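Local structure of Ulp1-like SUMO protease (Chaetomium thermophilum, 6DG4) at residues Arg9-Thr13 and Ala222-Gln227; Gly67-Ile72 and Leu239-Phe244; Arg148-Leu153 and Glu185-Phe191; Trp200-Phe205 and Leu228-Arg232. The protein probably cleaves SUMO from its conjugates as a thiol protease of the peptidase C48 family, this chain being the C-terminal catalytic domain. All coordinates share one frame; numbering follows the deposited sequence.

How the interactions relate
Four contacts show how one compact protease domain ties distant parts of its chain together. Interactions 1 and 4 are neighbours, their centres 11 Å apart, and they touch directly, for Tyr223 and Glu225 reach Phe205 while Ile12 meets Gln231. Interaction 2 lies about 15 Å from interaction 4, centre to centre, and shares helix 228-241 with it. These three join the N-terminal loop and helices 62-80, 202-215 and 228-241, whereas interaction 3, its centre 24 to 26 Å from the others, adds the edge strand to the mixed sheet. Along the chain, interaction 3 closes before interaction 4 opens, and both are nested inside interaction 2, whose segments alternate with those of interaction 1.

Interaction 1: residues Arg9-Thr13 and Ala222-Gln227; sequences RQLIT and AYTEAQ
Leu11 and Ile12 turn their side chains onto Ala222, Tyr223 and Gln227, bringing the N-terminal loop against the loop that leads into helix 228-241. The apolar part rests on methyl ends. Leu11 CD2 lies 4.0 Å from Ala222 CB and runs alongside the tyrosine, while Ile12 CD1 presses on Tyr223 CB at 3.7 Å. With its CG1 beside the backbone N (chi1 -55°), Ile12 carries CD1 into the angle between Tyr223 and the Gln227 amide, and its other branch, CG2, meets Gln227 O.

The polar part runs through water. One molecule accepts from Gln10 NE2 and Ile12 N and donates to Ala222 O at 2.8 Å and to Gln227 OE1, also at 2.8 Å, so four bonds fix it between the loops. A second water accepts from Leu11 N and donates to the same Ala222 O at 2.7 Å. Within its own loop, Gln227 OE1 also takes Thr224 N at 3.1 Å, the donor standing above the carbonyl plane; this second bond probably limits how far the amide can turn.

Helix 202-215 receives Leu11 and Tyr223 at Thr208, with Tyr223 OH bonded to Asn209, whereas Ile12 settles on Leu230, Gln231 and Arg234 of helix 228-241.

Interaction 2: residues Gly67-Ile72 and Leu239-Phe244; sequences GAIFYI and LLNGGF
The Tyr71 ring lies against the backbone of Gly243, whose CA sits over the centre of one face in a CH-pi contact 3.5 Å from the centroid. A CG set beside the tyrosine's own backbone N (chi1 -81°) lays the ring there. Leu239 CD2 comes in at the ring edge, near its plane, 3.9 Å from Tyr71 CE2. The Phe244 ring turns an edge instead, toward Ala68 O and Tyr71 O of helix 62-80. Gly242 and Gly243 follow helix 228-241 in a Schellman motif, in which Gly242 has positive phi (83°), itself a call for glycine, and its N bonds back to Leu239 O. A side chain on Gly243 would collide with Tyr71 CD1. Further along, Phe244 CE2 packs on Ile72 CG1 at 3.7 Å, the two side chains pointing the same way.

Were Tyr71 an alanine, Gly243 CA would probably lose the ring it lies on, and the water at Leu239 O its hydroxyl partner. Ile72 continues onto Ala210, Ile211 and Ala214 of helix 202-215. Water bridges both ends: one molecule donates to Tyr71 O and accepts from Phe244 N, and the other, lying in the ring plane, joins Tyr71 OH at 2.6 Å to Leu239 O at 2.8 Å.

Interaction 3: residues Arg148-Leu153 and Glu185-Phe191; sequences RTVSHL and EWQAVDF
A beta-alpha-beta unit, strand 149-153, helix 163-177 and strand 187-188, brings Arg148-Leu153 and Glu185-Phe191 side by side in parallel at the edge of the mixed sheet. Thr149 pairs with Gln187, and Val150 with Ala188. Three backbone bonds stitch the strands: Gln187 N to Arg148 O at 3.1 Å, Val150 N to Gln187 O at 3.0 Å, and Val189 N to Val150 O at 2.9 Å.

At the opening of the strand, Arg148 and Thr149 both face Arg144, a G1 beta bulge. Trp186 covers the bulge: Arg148 CA sits over its six-membered ring in a CH-pi contact, 3.5 Å from the centroid, and Arg148 CD follows the indole at 3.7 Å from Trp186 CE2. The charged end of the arginine goes elsewhere, to Pro145 O. The indole also packs on Val173 and Leu177 of helix 163-177, so it joins the helix of the unit to its strands.

On the Thr149 and Gln187 face, Thr149 CG2 meets Val189 CG2; on the other, Val150 CG2 lies against Ala188 CB. Beyond the paired residues the strands separate, and a water accepts a hydrogen bond from Phe191 N, with His152 O, a probable acceptor, 2.9 Å from it. Ser151 still reaches across: set beside its own backbone N (chi1 -56°), Ser151 OG donates to Val189 O at 2.7 Å and lies at the edge of the Phe191 ring, 3.2 Å from Phe191 CE2.

Interaction 4: residues Trp200-Phe205 and Leu228-Arg232; sequences WDCGVF and LPLQR
Leu228 and Val204 form the tight half of this contact, where the first turn of helix 228-241 meets the start of helix 202-215. Leu228 CD1 is centred over one face of the Phe205 ring, a CH-pi contact 3.6 Å from the centroid, and its other methyl, CD2, touches Val204 CG1 at 3.8 Å. Val204 divides its branches: CG1 also meets Gln231 CG, whereas CG2 lies over the middle of the Arg232 guanidinium, 3.7 Å from CZ.

The other half is polar and partly hydrated. Extended from CG to NE (chi3 -179°), the Arg232 chain passes Val204, and Arg232 NH2 makes a salt bridge to Asp201 OD1 at 3.0 Å, nearly straight (167°) and close to the guanidinium plane, though it meets the carboxylate on the anti side and somewhat out of its plane. The same nitrogen gives a weak bond to Trp200 O, and a water accepts from Arg232 NE while donating to Asp201 OD1 at 2.7 Å. NH1 binds Ala58 O and Leu53 O, further fixing the group. A leucine in place of Arg232 would probably leave the Asp201 carboxylate without its countercharge and those carbonyls without their donor.

Cys202 turns away from the contact to His137 and Trp138 of strand 137-144, consistent with the Cys-His pairing of thiol proteases. Within the fold, Phe205 passes on to Tyr223, and Gln231 NE2 bonds to Thr208 further along helix 202-215.

Interaction 1: residues Arg9-Thr13 and Ala222-Gln227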
loop_
_atom_site.group_PDB
_atom_site.type_symbol
_atom_site.label_atom_id
_atom_site.label_comp_id
_atom_site.label_asym_id
_atom_site.label_seq_id
_atom_site.Cartn_x
_atom_site.Cartn_y
_atom_site.Cartn_z
ATOM N N ARG A 9 14.867 3.614 12.349
ATOM C CA ARG A 9 15.157 2.396 13.093
ATOM C C ARG A 9 14.775 1.221 12.201
ATOM O O ARG A 9 14.206 1.398 11.121
ATOM C CB ARG A 9 14.465 2.370 14.465
ATOM C CG ARG A 9 12.984 2.680 14.467
ATOM C CD ARG A 9 12.131 1.490 14.064
ATOM N NE ARG A 9 10.713 1.788 14.240
ATOM C CZ ARG A 9 9.718 1.044 13.770
ATOM N NH1 ARG A 9 9.972 -0.070 13.094
ATOM N NH2 ARG A 9 8.465 1.427 13.971
ATOM N N GLN A 10 15.123 0.017 12.645
ATOM C CA GLN A 10 14.841 -1.191 11.877
ATOM C C GLN A 10 13.358 -1.286 11.536
ATOM O O GLN A 10 12.497 -1.246 12.420
ATOM C CB GLN A 10 15.257 -2.407 12.709
ATOM C CG GLN A 10 15.219 -3.719 11.952
ATOM C CD GLN A 10 16.435 -3.914 11.087
ATOM O OE1 GLN A 10 17.564 -3.784 11.558
ATOM N NE2 GLN A 10 16.217 -4.209 9.805
ATOM N N LEU A 11 13.065 -1.456 10.244
ATOM C CA LEU A 11 11.679 -1.410 9.787
ATOM C C LEU A 11 10.889 -2.629 10.250
ATOM O O LEU A 11 9.743 -2.501 10.695
ATOM C CB LEU A 11 11.624 -1.295 8.263
ATOM C CG LEU A 11 10.216 -1.259 7.656
ATOM C CD1 LEU A 11 9.471 -0.001 8.084
ATOM C CD2 LEU A 11 10.272 -1.365 6.143
ATOM N N ILE A 12 11.466 -3.820 10.116
ATOM C CA ILE A 12 10.773 -5.073 10.401
ATOM C C ILE A 12 11.471 -5.716 11.586
ATOM O O ILE A 12 12.605 -6.198 11.458
ATOM C CB ILE A 12 10.770 -6.013 9.191
ATOM C CG1 ILE A 12 10.175 -5.304 7.975
ATOM C CG2 ILE A 12 9.997 -7.282 9.510
ATOM C CD1 ILE A 12 10.256 -6.107 6.696
ATOM N N THR A 13 10.798 -5.721 12.734
ATOM C CA THR A 13 11.368 -6.163 13.995
ATOM C C THR A 13 10.475 -7.201 14.659
ATOM O O THR A 13 9.262 -7.223 14.437
ATOM C CB THR A 13 11.518 -4.966 14.946
ATOM O OG1 THR A 13 10.287 -4.235 14.987
ATOM C CG2 THR A 13 12.614 -4.029 14.494
ATOM N N ALA A 222 15.914 -0.466 3.620
ATOM C CA ALA A 222 15.080 -0.689 4.794
ATOM C C ALA A 222 14.762 -2.140 5.130
ATOM O O ALA A 222 14.487 -2.422 6.296
ATOM C CB ALA A 222 13.751 0.067 4.654
ATOM N N TYR A 223 14.769 -3.066 4.173
ATOM C CA TYR A 223 14.318 -4.420 4.486
ATOM C C TYR A 223 14.861 -5.403 3.457
ATOM O O TYR A 223 15.453 -5.016 2.444
ATOM C CB TYR A 223 12.784 -4.481 4.621
ATOM C CG TYR A 223 11.994 -4.406 3.330
ATOM C CD1 TYR A 223 11.698 -3.184 2.728
ATOM C CD2 TYR A 223 11.519 -5.559 2.728
ATOM C CE1 TYR A 223 10.969 -3.123 1.551
ATOM C CE2 TYR A 223 10.793 -5.512 1.552
ATOM C CZ TYR A 223 10.514 -4.299 0.967
ATOM O OH TYR A 223 9.781 -4.291 -0.203
ATOM N N THR A 224 14.671 -6.695 3.756
ATOM C CA THR A 224 15.078 -7.782 2.884
ATOM C C THR A 224 13.943 -8.792 2.741
ATOM O O THR A 224 13.029 -8.861 3.569
ATOM C CB THR A 224 16.281 -8.546 3.445
ATOM O OG1 THR A 224 15.840 -9.314 4.571
ATOM C CG2 THR A 224 17.396 -7.601 3.874
ATOM N N GLU A 225 14.041 -9.607 1.689
ATOM C CA GLU A 225 13.057 -10.662 1.470
ATOM C C GLU A 225 13.007 -11.642 2.640
ATOM O O GLU A 225 11.928 -12.116 3.014
ATOM C CB GLU A 225 13.366 -11.397 0.165
ATOM C CG GLU A 225 12.341 -12.469 -0.175
ATOM C CD GLU A 225 12.508 -13.034 -1.575
ATOM O OE1 GLU A 225 13.639 -13.450 -1.913
ATOM O OE2 GLU A 225 11.507 -13.071 -2.333
ATOM N N ALA A 226 14.161 -11.967 3.229
ATOM C CA ALA A 226 14.184 -12.939 4.318
ATOM C C ALA A 226 13.442 -12.460 5.562
ATOM O O ALA A 226 13.116 -13.283 6.424
ATOM C CB ALA A 226 15.626 -13.297 4.672
ATOM N N GLN A 227 13.170 -11.159 5.676
ATOM C CA GLN A 227 12.403 -10.618 6.794
ATOM C C GLN A 227 10.895 -10.715 6.593
ATOM O O GLN A 227 10.137 -10.372 7.506
ATOM C CB GLN A 227 12.774 -9.148 7.017
ATOM C CG GLN A 227 14.194 -8.939 7.470
ATOM C CD GLN A 227 14.630 -7.502 7.359
ATOM O OE1 GLN A 227 13.938 -6.676 6.772
ATOM N NE2 GLN A 227 15.791 -7.200 7.901
HETATM O O HOH W 1 13.771 -4.303 8.264
HETATM O O HOH W 2 15.140 -0.849 8.405
#

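Interaction 2: residues Gly67-Ile72 and Leu239-Phe244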
loop_
_atom_site.group_PDB
_atom_site.type_symbol
_atom_site.label_atom_id
_atom_site.label_comp_id
_atom_site.label_asym_id
_atom_site.label_seq_id
_atom_site.Cartn_x
_atom_site.Cartn_y
_atom_site.Cartn_z
ATOM N N GLY A 67 -6.688 -3.768 3.147
ATOM C CA GLY A 67 -6.819 -3.335 4.527
ATOM C C GLY A 67 -5.553 -2.683 5.041
ATOM O O GLY A 67 -5.587 -1.605 5.642
ATOM N N ALA A 68 -4.411 -3.325 4.798
ATOM C CA ALA A 68 -3.149 -2.788 5.284
ATOM C C ALA A 68 -2.830 -1.451 4.635
ATOM O O ALA A 68 -2.407 -0.509 5.313
ATOM C CB ALA A 68 -2.026 -3.782 5.008
ATOM N N ILE A 69 -3.024 -1.347 3.321
ATOM C CA ILE A 69 -2.657 -0.123 2.620
ATOM C C ILE A 69 -3.569 1.031 3.020
ATOM O O ILE A 69 -3.111 2.171 3.158
ATOM C CB ILE A 69 -2.595 -0.378 1.103
ATOM C CG1 ILE A 69 -1.429 -1.336 0.813
ATOM C CG2 ILE A 69 -2.415 0.908 0.357
ATOM C CD1 ILE A 69 -1.370 -1.869 -0.601
ATOM N N PHE A 70 -4.861 0.764 3.244
ATOM C CA PHE A 70 -5.743 1.813 3.751
ATOM C C PHE A 70 -5.265 2.326 5.108
ATOM O O PHE A 70 -5.356 3.526 5.392
ATOM C CB PHE A 70 -7.186 1.306 3.834
ATOM C CG PHE A 70 -7.993 1.543 2.578
ATOM C CD1 PHE A 70 -7.484 1.233 1.325
ATOM C CD2 PHE A 70 -9.271 2.061 2.657
ATOM C CE1 PHE A 70 -8.230 1.465 0.172
ATOM C CE2 PHE A 70 -10.016 2.285 1.520
ATOM C CZ PHE A 70 -9.497 1.977 0.274
ATOM N N TYR A 71 -4.739 1.436 5.958
ATOM C CA TYR A 71 -4.219 1.877 7.250
ATOM C C TYR A 71 -2.967 2.738 7.102
ATOM O O TYR A 71 -2.754 3.641 7.920
ATOM C CB TYR A 71 -3.938 0.685 8.169
ATOM C CG TYR A 71 -5.158 0.117 8.881
ATOM C CD1 TYR A 71 -6.086 0.948 9.490
ATOM C CD2 TYR A 71 -5.367 -1.252 8.961
ATOM C CE1 TYR A 71 -7.185 0.443 10.145
ATOM C CE2 TYR A 71 -6.477 -1.771 9.621
ATOM C CZ TYR A 71 -7.383 -0.913 10.209
ATOM O OH TYR A 71 -8.489 -1.414 10.864
ATOM N N ILE A 72 -2.127 2.475 6.090
ATOM C CA ILE A 72 -0.979 3.343 5.826
ATOM C C ILE A 72 -1.462 4.755 5.538
ATOM O O ILE A 72 -0.987 5.737 6.123
ATOM C CB ILE A 72 -0.150 2.808 4.643
ATOM C CG1 ILE A 72 0.364 1.397 4.912
ATOM C CG2 ILE A 72 1.018 3.746 4.339
ATOM C CD1 ILE A 72 0.994 0.745 3.690
ATOM N N LEU A 239 -3.406 -5.283 11.728
ATOM C CA LEU A 239 -4.818 -5.453 11.407
ATOM C C LEU A 239 -5.638 -5.726 12.665
ATOM O O LEU A 239 -6.708 -5.136 12.858
ATOM C CB LEU A 239 -4.999 -6.568 10.375
ATOM C CG LEU A 239 -4.394 -6.293 8.995
ATOM C CD1 LEU A 239 -4.415 -7.537 8.134
ATOM C CD2 LEU A 239 -5.103 -5.147 8.274
ATOM N N LEU A 240 -5.139 -6.593 13.553
ATOM C CA LEU A 240 -5.857 -6.879 14.792
ATOM C C LEU A 240 -5.929 -5.652 15.692
ATOM O O LEU A 240 -6.909 -5.473 16.424
ATOM C CB LEU A 240 -5.171 -8.023 15.539
ATOM C CG LEU A 240 -5.203 -9.377 14.836
ATOM C CD1 LEU A 240 -4.332 -10.379 15.562
ATOM C CD2 LEU A 240 -6.630 -9.884 14.724
ATOM N N ASN A 241 -4.894 -4.808 15.645
ATOM C CA ASN A 241 -4.817 -3.595 16.449
ATOM C C ASN A 241 -5.740 -2.500 15.942
ATOM O O ASN A 241 -5.994 -1.532 16.668
ATOM C CB ASN A 241 -3.367 -3.089 16.390
ATOM C CG ASN A 241 -3.104 -1.928 17.320
ATOM O OD1 ASN A 241 -3.213 -2.046 18.543
ATOM N ND2 ASN A 241 -2.699 -0.808 16.747
ATOM N N GLY A 242 -6.228 -2.612 14.712
ATOM C CA GLY A 242 -6.993 -1.542 14.115
ATOM C C GLY A 242 -6.170 -0.442 13.487
ATOM O O GLY A 242 -6.656 0.687 13.377
ATOM N N GLY A 243 -4.921 -0.723 13.099
ATOM C CA GLY A 243 -4.153 0.210 12.301
ATOM C C GLY A 243 -2.796 0.542 12.894
ATOM O O GLY A 243 -2.359 -0.031 13.899
ATOM N N PHE A 244 -2.117 1.483 12.230
ATOM C CA PHE A 244 -0.786 1.940 12.627
ATOM C C PHE A 244 -0.954 3.037 13.671
ATOM O O PHE A 244 -0.797 4.232 13.408
ATOM C CB PHE A 244 -0.010 2.443 11.419
ATOM C CG PHE A 244 0.338 1.371 10.434
ATOM C CD1 PHE A 244 1.391 0.511 10.675
ATOM C CD2 PHE A 244 -0.382 1.227 9.262
ATOM C CE1 PHE A 244 1.718 -0.477 9.770
ATOM C CE2 PHE A 244 -0.062 0.240 8.357
ATOM C CZ PHE A 244 0.995 -0.609 8.607
HETATM O O HOH W 3 -3.519 3.313 10.559
HETATM O O HOH W 4 -8.572 -4.028 11.153
#

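Interaction 3: residues Arg148-Leu153 and Glu185-Phe191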
loop_
_atom_site.group_PDB
_atom_site.type_symbol
_atom_site.label_atom_id
_atom_site.label_comp_id
_atom_site.label_asym_id
_atom_site.label_seq_id
_atom_site.Cartn_x
_atom_site.Cartn_y
_atom_site.Cartn_z
ATOM N N ARG A 148 5.234 15.579 -9.092
ATOM C CA ARG A 148 4.901 15.382 -10.498
ATOM C C ARG A 148 5.540 14.098 -11.026
ATOM O O ARG A 148 6.107 14.068 -12.118
ATOM C CB ARG A 148 5.271 16.589 -11.367
ATOM C CG ARG A 148 4.848 17.952 -10.824
ATOM C CD ARG A 148 3.335 18.179 -10.794
ATOM N NE ARG A 148 3.069 19.594 -10.572
ATOM C CZ ARG A 148 2.993 20.182 -9.383
ATOM N NH1 ARG A 148 3.127 19.480 -8.276
ATOM N NH2 ARG A 148 2.796 21.491 -9.307
ATOM N N THR A 149 5.426 13.018 -10.252
ATOM C CA THR A 149 5.970 11.742 -10.689
ATOM C C THR A 149 4.935 10.630 -10.607
ATOM O O THR A 149 4.008 10.662 -9.791
ATOM C CB THR A 149 7.221 11.312 -9.897
ATOM O OG1 THR A 149 6.889 11.093 -8.519
ATOM C CG2 THR A 149 8.306 12.364 -10.017
ATOM N N VAL A 150 5.127 9.639 -11.469
ATOM C CA VAL A 150 4.449 8.358 -11.358
ATOM C C VAL A 150 5.516 7.279 -11.261
ATOM O O VAL A 150 6.605 7.404 -11.833
ATOM C CB VAL A 150 3.497 8.071 -12.539
ATOM C CG1 VAL A 150 2.488 9.211 -12.712
ATOM C CG2 VAL A 150 4.278 7.835 -13.829
ATOM N N SER A 151 5.187 6.204 -10.549
ATOM C CA SER A 151 6.114 5.103 -10.362
ATOM C C SER A 151 5.346 3.792 -10.302
ATOM O O SER A 151 4.183 3.746 -9.892
ATOM C CB SER A 151 6.923 5.233 -9.064
ATOM O OG SER A 151 7.624 6.462 -9.002
ATOM N N HIS A 152 6.028 2.725 -10.693
ATOM C CA HIS A 152 5.517 1.369 -10.561
ATOM C C HIS A 152 6.613 0.546 -9.908
ATOM O O HIS A 152 7.699 0.397 -10.479
ATOM C CB HIS A 152 5.157 0.808 -11.936
ATOM C CG HIS A 152 4.635 -0.592 -11.896
ATOM N ND1 HIS A 152 5.029 -1.556 -12.797
ATOM C CD2 HIS A 152 3.762 -1.196 -11.055
ATOM C CE1 HIS A 152 4.408 -2.689 -12.525
ATOM N NE2 HIS A 152 3.638 -2.499 -11.469
ATOM N N LEU A 153 6.337 0.026 -8.711
ATOM C CA LEU A 153 7.314 -0.743 -7.946
ATOM C C LEU A 153 6.949 -2.217 -8.062
ATOM O O LEU A 153 5.938 -2.663 -7.507
ATOM C CB LEU A 153 7.361 -0.311 -6.483
ATOM C CG LEU A 153 8.068 1.018 -6.214
ATOM C CD1 LEU A 153 7.192 2.202 -6.592
ATOM C CD2 LEU A 153 8.513 1.121 -4.764
ATOM N N GLU A 185 6.525 18.414 -17.489
ATOM C CA GLU A 185 6.940 18.548 -16.097
ATOM C C GLU A 185 6.623 17.313 -15.266
ATOM O O GLU A 185 7.057 17.240 -14.116
ATOM C CB GLU A 185 6.351 19.830 -15.483
ATOM C CG GLU A 185 7.088 21.084 -15.988
ATOM C CD GLU A 185 6.471 22.417 -15.587
ATOM O OE1 GLU A 185 6.247 22.664 -14.382
ATOM O OE2 GLU A 185 6.249 23.246 -16.496
ATOM N N TRP A 186 5.916 16.337 -15.832
ATOM C CA TRP A 186 5.690 15.041 -15.210
ATOM C C TRP A 186 6.711 14.036 -15.728
ATOM O O TRP A 186 7.192 14.136 -16.860
ATOM C CB TRP A 186 4.274 14.535 -15.523
ATOM C CG TRP A 186 3.240 15.175 -14.652
ATOM C CD1 TRP A 186 2.656 16.398 -14.828
ATOM C CD2 TRP A 186 2.697 14.642 -13.441
ATOM N NE1 TRP A 186 1.771 16.653 -13.805
ATOM C CE2 TRP A 186 1.785 15.591 -12.938
ATOM C CE3 TRP A 186 2.886 13.447 -12.737
ATOM C CZ2 TRP A 186 1.070 15.380 -11.762
ATOM C CZ3 TRP A 186 2.176 13.242 -11.577
ATOM C CH2 TRP A 186 1.285 14.205 -11.093
ATOM N N GLN A 187 7.052 13.068 -14.883
ATOM C CA GLN A 187 7.923 11.996 -15.327
ATOM C C GLN A 187 7.631 10.721 -14.558
ATOM O O GLN A 187 7.104 10.738 -13.442
ATOM C CB GLN A 187 9.407 12.328 -15.174
ATOM C CG GLN A 187 9.843 12.612 -13.773
ATOM C CD GLN A 187 11.220 13.246 -13.738
ATOM O OE1 GLN A 187 12.231 12.580 -13.968
ATOM N NE2 GLN A 187 11.266 14.546 -13.465
ATOM N N ALA A 188 7.977 9.611 -15.188
ATOM C CA ALA A 188 7.980 8.317 -14.535
ATOM C C ALA A 188 9.349 8.115 -13.901
ATOM O O ALA A 188 10.378 8.357 -14.540
ATOM C CB ALA A 188 7.694 7.215 -15.552
ATOM N N VAL A 189 9.357 7.702 -12.638
ATOM C CA VAL A 189 10.584 7.520 -11.873
ATOM C C VAL A 189 10.586 6.107 -11.314
ATOM O O VAL A 189 9.595 5.667 -10.721
ATOM C CB VAL A 189 10.689 8.537 -10.721
ATOM C CG1 VAL A 189 11.859 8.199 -9.803
ATOM C CG2 VAL A 189 10.817 9.955 -11.273
ATOM N N ASP A 190 11.697 5.400 -11.502
ATOM C CA ASP A 190 11.892 4.097 -10.891
ATOM C C ASP A 190 12.603 4.255 -9.553
ATOM O O ASP A 190 13.507 5.085 -9.406
ATOM C CB ASP A 190 12.736 3.188 -11.785
ATOM C CG ASP A 190 11.958 2.611 -12.952
ATOM O OD1 ASP A 190 10.776 2.241 -12.800
ATOM O OD2 ASP A 190 12.551 2.506 -14.037
ATOM N N PHE A 191 12.180 3.457 -8.583
ATOM C CA PHE A 191 12.841 3.354 -7.293
ATOM C C PHE A 191 13.404 1.951 -7.135
ATOM O O PHE A 191 12.732 0.966 -7.449
ATOM C CB PHE A 191 11.862 3.621 -6.143
ATOM C CG PHE A 191 11.375 5.033 -6.088
ATOM C CD1 PHE A 191 12.158 6.019 -5.522
ATOM C CD2 PHE A 191 10.138 5.376 -6.601
ATOM C CE1 PHE A 191 11.723 7.324 -5.472
ATOM C CE2 PHE A 191 9.695 6.687 -6.558
ATOM C CZ PHE A 191 10.491 7.661 -5.995
HETATM O O HOH W 5 8.679 15.574 -12.354
HETATM O O HOH W 6 8.528 3.378 -11.823
HETATM O O HOH W 7 9.959 1.804 -9.276
#

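Interaction 4: residues Trp200-Phe205 and Leu228-Arg232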
loop_
_atom_site.group_PDB
_atom_site.type_symbol
_atom_site.label_atom_id
_atom_site.label_comp_id
_atom_site.label_asym_id
_atom_site.label_seq_id
_atom_site.Cartn_x
_atom_site.Cartn_y
_atom_site.Cartn_z
ATOM N N TRP A 200 5.129 -16.003 -3.768
ATOM C CA TRP A 200 4.124 -15.797 -2.730
ATOM C C TRP A 200 4.355 -14.512 -1.951
ATOM O O TRP A 200 3.452 -14.067 -1.238
ATOM C CB TRP A 200 4.101 -16.972 -1.738
ATOM C CG TRP A 200 5.448 -17.254 -1.112
ATOM C CD1 TRP A 200 6.152 -16.436 -0.270
ATOM C CD2 TRP A 200 6.254 -18.429 -1.288
ATOM N NE1 TRP A 200 7.339 -17.029 0.086
ATOM C CE2 TRP A 200 7.427 -18.251 -0.526
ATOM C CE3 TRP A 200 6.093 -19.620 -2.005
ATOM C CZ2 TRP A 200 8.436 -19.207 -0.471
ATOM C CZ3 TRP A 200 7.095 -20.573 -1.940
ATOM C CH2 TRP A 200 8.250 -20.359 -1.180
ATOM N N ASP A 201 5.539 -13.917 -2.053
ATOM C CA ASP A 201 5.846 -12.752 -1.241
ATOM C C ASP A 201 5.378 -11.445 -1.869
ATOM O O ASP A 201 5.461 -10.408 -1.211
ATOM C CB ASP A 201 7.348 -12.689 -0.930
ATOM C CG ASP A 201 7.727 -13.508 0.294
ATOM O OD1 ASP A 201 6.891 -13.657 1.206
ATOM O OD2 ASP A 201 8.873 -13.992 0.347
ATOM N N CYS A 202 4.851 -11.468 -3.097
ATOM C CA CYS A 202 4.527 -10.224 -3.796
ATOM C C CYS A 202 3.602 -9.311 -2.991
ATOM O O CYS A 202 3.787 -8.089 -2.984
ATOM C CB CYS A 202 3.916 -10.525 -5.169
ATOM S SG CYS A 202 2.346 -11.461 -5.150
ATOM N N GLY A 203 2.577 -9.867 -2.346
ATOM C CA GLY A 203 1.683 -9.026 -1.569
ATOM C C GLY A 203 2.367 -8.392 -0.376
ATOM O O GLY A 203 2.034 -7.268 0.015
ATOM N N VAL A 204 3.333 -9.096 0.219
ATOM C CA VAL A 204 4.051 -8.528 1.355
ATOM C C VAL A 204 5.010 -7.438 0.888
ATOM O O VAL A 204 5.157 -6.397 1.541
ATOM C CB VAL A 204 4.763 -9.627 2.165
ATOM C CG1 VAL A 204 5.246 -9.052 3.482
ATOM C CG2 VAL A 204 3.840 -10.825 2.403
ATOM N N PHE A 205 5.686 -7.657 -0.241
ATOM C CA PHE A 205 6.495 -6.596 -0.827
ATOM C C PHE A 205 5.643 -5.370 -1.145
ATOM O O PHE A 205 6.060 -4.231 -0.907
ATOM C CB PHE A 205 7.140 -7.086 -2.127
ATOM C CG PHE A 205 8.372 -7.936 -1.944
ATOM C CD1 PHE A 205 9.553 -7.380 -1.492
ATOM C CD2 PHE A 205 8.366 -9.275 -2.296
ATOM C CE1 PHE A 205 10.692 -8.143 -1.358
ATOM C CE2 PHE A 205 9.506 -10.045 -2.156
ATOM C CZ PHE A 205 10.669 -9.474 -1.689
ATOM N N LEU A 228 10.441 -11.194 5.449
ATOM C CA LEU A 228 9.015 -11.124 5.168
ATOM C C LEU A 228 8.158 -12.107 5.960
ATOM O O LEU A 228 7.004 -11.774 6.249
ATOM C CB LEU A 228 8.752 -11.213 3.663
ATOM C CG LEU A 228 9.366 -10.050 2.879
ATOM C CD1 LEU A 228 8.971 -10.140 1.426
ATOM C CD2 LEU A 228 8.990 -8.680 3.444
ATOM N N PRO A 229 8.643 -13.286 6.365
ATOM C CA PRO A 229 7.815 -14.097 7.280
ATOM C C PRO A 229 7.458 -13.350 8.553
ATOM O O PRO A 229 6.310 -13.398 9.015
ATOM C CB PRO A 229 8.683 -15.334 7.532
ATOM C CG PRO A 229 9.458 -15.483 6.250
ATOM C CD PRO A 229 9.795 -14.059 5.855
ATOM N N LEU A 230 8.414 -12.618 9.114
ATOM C CA LEU A 230 8.119 -11.790 10.274
ATOM C C LEU A 230 7.185 -10.640 9.912
ATOM O O LEU A 230 6.278 -10.305 10.681
ATOM C CB LEU A 230 9.429 -11.272 10.850
ATOM C CG LEU A 230 9.337 -10.187 11.909
ATOM C CD1 LEU A 230 8.513 -10.655 13.097
ATOM C CD2 LEU A 230 10.760 -9.804 12.314
ATOM N N GLN A 231 7.385 -10.024 8.750
ATOM C CA GLN A 231 6.509 -8.929 8.346
ATOM C C GLN A 231 5.060 -9.383 8.233
ATOM O O GLN A 231 4.147 -8.601 8.520
ATOM C CB GLN A 231 7.000 -8.350 7.024
ATOM C CG GLN A 231 6.216 -7.154 6.503
ATOM C CD GLN A 231 6.397 -5.882 7.297
ATOM O OE1 GLN A 231 6.601 -5.896 8.513
ATOM N NE2 GLN A 231 6.300 -4.757 6.600
ATOM N N ARG A 232 4.817 -10.635 7.832
ATOM C CA ARG A 232 3.449 -11.143 7.820
ATOM C C ARG A 232 2.836 -11.095 9.214
ATOM O O ARG A 232 1.663 -10.742 9.372
ATOM C CB ARG A 232 3.414 -12.570 7.276
ATOM C CG ARG A 232 3.781 -12.669 5.813
ATOM C CD ARG A 232 4.149 -14.100 5.455
ATOM N NE ARG A 232 4.529 -14.210 4.051
ATOM C CZ ARG A 232 3.680 -14.466 3.062
ATOM N NH1 ARG A 232 2.391 -14.637 3.316
ATOM N NH2 ARG A 232 4.119 -14.522 1.812
HETATM O O HOH W 8 7.281 -14.775 3.609
#